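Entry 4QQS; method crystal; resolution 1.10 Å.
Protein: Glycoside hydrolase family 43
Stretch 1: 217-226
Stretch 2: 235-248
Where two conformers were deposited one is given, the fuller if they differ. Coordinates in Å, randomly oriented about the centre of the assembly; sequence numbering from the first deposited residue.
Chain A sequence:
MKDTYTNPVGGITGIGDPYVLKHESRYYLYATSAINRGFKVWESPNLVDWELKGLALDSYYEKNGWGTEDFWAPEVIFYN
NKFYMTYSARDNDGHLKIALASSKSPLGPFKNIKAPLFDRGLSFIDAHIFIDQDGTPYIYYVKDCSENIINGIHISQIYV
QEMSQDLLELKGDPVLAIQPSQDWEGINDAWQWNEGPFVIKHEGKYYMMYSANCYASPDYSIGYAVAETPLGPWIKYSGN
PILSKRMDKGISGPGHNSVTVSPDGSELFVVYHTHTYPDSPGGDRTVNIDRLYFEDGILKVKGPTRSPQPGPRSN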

# COMPACT_ATOMS: atom_id res chain seq x y z
N SER A 217 -11.20 3.10 -12.24
CA SER A 217 -12.55 3.63 -12.08
C SER A 217 -12.59 4.68 -10.97
O SER A 217 -11.88 4.56 -9.99
CB SER A 217 -13.49 2.49 -11.70
OG SER A 217 -14.76 2.98 -11.29
N PRO A 218 -13.47 5.69 -11.10
CA PRO A 218 -13.67 6.63 -9.99
C PRO A 218 -14.10 5.92 -8.71
O PRO A 218 -13.89 6.47 -7.63
CB PRO A 218 -14.76 7.57 -10.51
CG PRO A 218 -14.67 7.44 -11.97
CD PRO A 218 -14.30 6.05 -12.26
N ASP A 219 -14.66 4.72 -8.83
CA ASP A 219 -15.17 3.98 -7.69
C ASP A 219 -14.11 3.21 -6.91
O ASP A 219 -14.45 2.58 -5.91
CB ASP A 219 -16.30 3.06 -8.12
CG ASP A 219 -17.51 3.83 -8.59
OD1 ASP A 219 -17.89 4.81 -7.91
OD2 ASP A 219 -18.07 3.47 -9.65
N TYR A 220 -12.85 3.26 -7.34
CA TYR A 220 -11.77 2.75 -6.49
C TYR A 220 -11.90 3.46 -5.15
O TYR A 220 -12.11 4.67 -5.10
CB TYR A 220 -10.42 3.01 -7.13
CG TYR A 220 -9.29 2.13 -6.66
CD1 TYR A 220 -9.36 0.76 -6.80
CD2 TYR A 220 -8.12 2.68 -6.15
CE1 TYR A 220 -8.28 -0.06 -6.44
CE2 TYR A 220 -7.04 1.89 -5.80
CZ TYR A 220 -7.12 0.53 -5.96
OH TYR A 220 -6.01 -0.22 -5.62
N SER A 221 -11.82 2.70 -4.06
CA SER A 221 -12.08 3.28 -2.74
C SER A 221 -11.52 2.36 -1.66
O SER A 221 -11.18 1.20 -1.92
CB SER A 221 -13.57 3.56 -2.55
OG SER A 221 -14.39 2.58 -3.17
N ILE A 222 -11.44 2.91 -0.45
CA ILE A 222 -10.78 2.27 0.68
C ILE A 222 -11.77 1.90 1.75
O ILE A 222 -12.61 2.72 2.16
CB ILE A 222 -9.70 3.21 1.27
CG1 ILE A 222 -8.61 3.45 0.22
CG2 ILE A 222 -9.13 2.66 2.56
CD1 ILE A 222 -7.69 4.61 0.52
N GLY A 223 -11.67 0.65 2.22
CA GLY A 223 -12.41 0.16 3.36
C GLY A 223 -11.46 -0.39 4.40
O GLY A 223 -10.24 -0.39 4.21
N TYR A 224 -12.01 -0.93 5.48
CA TYR A 224 -11.19 -1.69 6.42
C TYR A 224 -11.91 -2.89 6.98
O TYR A 224 -13.14 -3.02 6.89
CB TYR A 224 -10.63 -0.80 7.55
CG TYR A 224 -11.62 -0.42 8.63
CD1 TYR A 224 -11.72 -1.14 9.80
CD2 TYR A 224 -12.45 0.68 8.48
CE1 TYR A 224 -12.60 -0.77 10.80
CE2 TYR A 224 -13.32 1.06 9.47
CZ TYR A 224 -13.40 0.33 10.62
OH TYR A 224 -14.26 0.74 11.61
N ALA A 225 -11.10 -3.76 7.58
CA ALA A 225 -11.56 -4.90 8.34
C ALA A 225 -10.84 -4.92 9.67
O ALA A 225 -9.77 -4.32 9.81
CB ALA A 225 -11.30 -6.20 7.58
N VAL A 226 -11.43 -5.61 10.64
CA VAL A 226 -10.89 -5.67 11.99
C VAL A 226 -10.71 -7.12 12.41
O VAL A 226 -11.53 -7.99 12.08
CB VAL A 226 -11.76 -4.90 13.01
CG1 VAL A 226 -13.12 -5.53 13.18
CG2 VAL A 226 -11.08 -4.79 14.37
N ILE A 235 -13.01 -9.18 9.89
CA ILE A 235 -14.42 -8.84 9.72
C ILE A 235 -14.51 -7.41 9.21
O ILE A 235 -14.04 -6.46 9.85
CB ILE A 235 -15.20 -8.98 11.04
CG1 ILE A 235 -15.07 -10.40 11.63
CG2 ILE A 235 -16.65 -8.60 10.81
CD1 ILE A 235 -15.55 -11.53 10.73
N LYS A 236 -15.10 -7.24 8.04
CA LYS A 236 -15.16 -5.93 7.40
C LYS A 236 -16.09 -4.98 8.15
O LYS A 236 -17.12 -5.36 8.69
CB LYS A 236 -15.59 -6.05 5.95
CG LYS A 236 -14.49 -6.58 5.09
CD LYS A 236 -14.91 -6.94 3.68
CE LYS A 236 -13.71 -7.42 2.88
NZ LYS A 236 -14.07 -7.83 1.52
N TYR A 237 -15.71 -3.71 8.16
CA TYR A 237 -16.54 -2.64 8.70
C TYR A 237 -17.82 -2.50 7.87
O TYR A 237 -17.79 -2.34 6.64
CB TYR A 237 -15.75 -1.33 8.69
CG TYR A 237 -16.55 -0.12 9.11
CD1 TYR A 237 -17.32 -0.14 10.26
CD2 TYR A 237 -16.54 1.03 8.34
CE1 TYR A 237 -18.07 0.96 10.63
CE2 TYR A 237 -17.27 2.15 8.71
CZ TYR A 237 -18.04 2.11 9.86
OH TYR A 237 -18.79 3.20 10.23
N SER A 238 -18.96 -2.51 8.55
CA SER A 238 -20.24 -2.44 7.86
C SER A 238 -20.45 -1.14 7.10
O SER A 238 -21.19 -1.10 6.11
CB SER A 238 -21.37 -2.62 8.87
OG SER A 238 -21.42 -1.49 9.73
N GLY A 239 -19.78 -0.07 7.54
CA GLY A 239 -19.92 1.24 6.93
C GLY A 239 -18.91 1.55 5.84
O GLY A 239 -18.80 2.70 5.44
N ASN A 240 -18.18 0.55 5.35
CA ASN A 240 -17.26 0.77 4.25
C ASN A 240 -17.99 1.30 3.02
O ASN A 240 -19.17 1.02 2.81
CB ASN A 240 -16.61 -0.55 3.85
CG ASN A 240 -15.46 -0.97 4.75
OD1 ASN A 240 -14.83 -0.14 5.43
ND2 ASN A 240 -15.14 -2.26 4.73
N PRO A 241 -17.30 2.07 2.18
CA PRO A 241 -15.90 2.50 2.30
C PRO A 241 -15.75 3.67 3.26
O PRO A 241 -16.68 4.47 3.46
CB PRO A 241 -15.55 2.92 0.87
CG PRO A 241 -16.85 3.43 0.33
CD PRO A 241 -17.90 2.52 0.91
N ILE A 242 -14.55 3.80 3.83
CA ILE A 242 -14.22 4.93 4.69
C ILE A 242 -13.60 6.10 3.93
O ILE A 242 -13.56 7.21 4.46
CB ILE A 242 -13.33 4.52 5.89
CG1 ILE A 242 -11.94 4.07 5.44
CG2 ILE A 242 -14.03 3.44 6.70
CD1 ILE A 242 -10.99 3.91 6.62
N LEU A 243 -13.15 5.87 2.70
CA LEU A 243 -12.60 6.94 1.88
C LEU A 243 -13.02 6.64 0.45
O LEU A 243 -12.65 5.61 -0.12
CB LEU A 243 -11.09 7.01 2.05
CG LEU A 243 -10.44 8.26 1.47
CD1 LEU A 243 -10.97 9.55 2.10
CD2 LEU A 243 -8.93 8.20 1.63
N SER A 244 -13.83 7.53 -0.10
CA SER A 244 -14.39 7.33 -1.43
C SER A 244 -14.47 8.66 -2.17
O SER A 244 -14.24 9.74 -1.60
CB SER A 244 -15.74 6.61 -1.35
OG SER A 244 -16.66 7.38 -0.62
N LYS A 245 -14.78 8.57 -3.46
CA LYS A 245 -14.70 9.70 -4.36
C LYS A 245 -15.57 10.89 -3.94
O LYS A 245 -16.58 10.76 -3.24
CB LYS A 245 -15.12 9.25 -5.76
CG LYS A 245 -16.59 8.89 -5.85
CD LYS A 245 -16.99 8.26 -7.17
CE LYS A 245 -18.50 8.02 -7.22
NZ LYS A 245 -18.92 7.32 -8.44
N ARG A 246 -15.15 12.05 -4.41
CA ARG A 246 -15.94 13.28 -4.37
C ARG A 246 -15.75 13.95 -5.73
O ARG A 246 -14.90 14.83 -5.91
CB ARG A 246 -15.52 14.20 -3.23
CG ARG A 246 -15.96 13.73 -1.83
CD ARG A 246 -17.48 13.69 -1.67
NE ARG A 246 -18.07 15.00 -1.90
CZ ARG A 246 -18.11 15.98 -1.00
NH1 ARG A 246 -17.65 15.80 0.23
NH2 ARG A 246 -18.62 17.15 -1.34
N MET A 247 -16.51 13.49 -6.71
CA MET A 247 -16.32 13.99 -8.06
C MET A 247 -16.67 15.48 -8.15
O MET A 247 -16.14 16.19 -8.99
CB MET A 247 -17.14 13.14 -9.04
CG MET A 247 -16.72 11.67 -9.03
SD MET A 247 -15.02 11.39 -9.55
CE MET A 247 -15.15 11.66 -11.31
N ASP A 248 -17.51 15.96 -7.23
CA ASP A 248 -17.85 17.38 -7.16
C ASP A 248 -16.66 18.25 -6.73
O ASP A 248 -16.70 19.47 -6.85
CB ASP A 248 -19.08 17.62 -6.27
CG ASP A 248 -18.96 16.99 -4.87
OD1 ASP A 248 -18.30 15.93 -4.69
OD2 ASP A 248 -19.61 17.54 -3.95
O HOH W 1 -14.79 6.01 -4.71

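How is the loop that begins stretch 1 held against the end of stretch 2? A type I turn runs from Ser217 to Tyr220, closed by Tyr220 N donating to Ser217 O, and Ser217 OG accepts a hydrogen bond from Asp219 N. The CA-to-CB bond of Pro218 points toward stretch 2, and Pro218 CB lies 3.9 Å from Met247 SD. The CA-to-CB bond of Asp219 points away, yet the end of the side chain comes nearer, and Lys245, fully extended beyond its chi1, reaches it: Lys245 NZ lies 2.8 Å from Asp219 OD1 in a hydrogen-bonded salt bridge. A water joins the two backbones, accepting from Lys245 N at 2.8 Å and donating to Tyr220 O at 3.0 Å.

What happens where the strand starts? Ser221 points toward stretch 2 but turns its hydroxyl back to its own chain, with Ser221 OG donating to Asp219 O at 2.7 Å; Ser221 CB packs 4.0 Å from Pro241 CB. Ile222 then forms a single antiparallel bridge with Leu243. Ile222 N donates to Leu243 O at 3.0 Å and almost straight, while Ile222 O accepts from two successive amides, Ile242 N at 2.8 Å and Leu243 N at 3.2 Å. The bond from Leu243 is the longer but the straighter. Apolar contact accompanies the bridge, with Ile222 CD1 4.0 Å from Leu243 CD2.

Why does Asn240 matter between the two paired regions? Gly223 leaves room for it: an ideal CB there would sit 2.7 Å from Asn240 CG, a clash. For Tyr224 N, a side-chain oxygen serves where a strand would offer a backbone one; Tyr224 O has both a side-chain and a backbone donor. Tyr224 N donates to Asn240 OD1 at 2.9 Å, and Asn240 ND2 donates to Tyr224 O at 3.0 Å, so one amide group bonds to both polar backbone atoms of Tyr224. Tyr224 O also accepts a hydrogen bond from Tyr237 N at 2.9 Å.

How does the Tyr224 ring use its surroundings? Tyr237 CB lies over one face, 3.6 Å from the centroid of the Tyr224 ring, in a CH-pi contact. The two tyrosine rings are near parallel, at 16°, but slid apart, so they barely overlap. Ile242 CG2 meets the ring edge, 3.6 Å from Tyr224 CD2.

What closes the contact at the end of stretch 1? Regular antiparallel pairing does. Ala225 faces Lys236 in a non-hydrogen-bonded pair, Ala225 CA and Lys236 CA being 3.9 Å apart. Val226 N donates to Ile235 O at 2.9 Å. In return, Ile235 N donates to Val226 O at 2.9 Å.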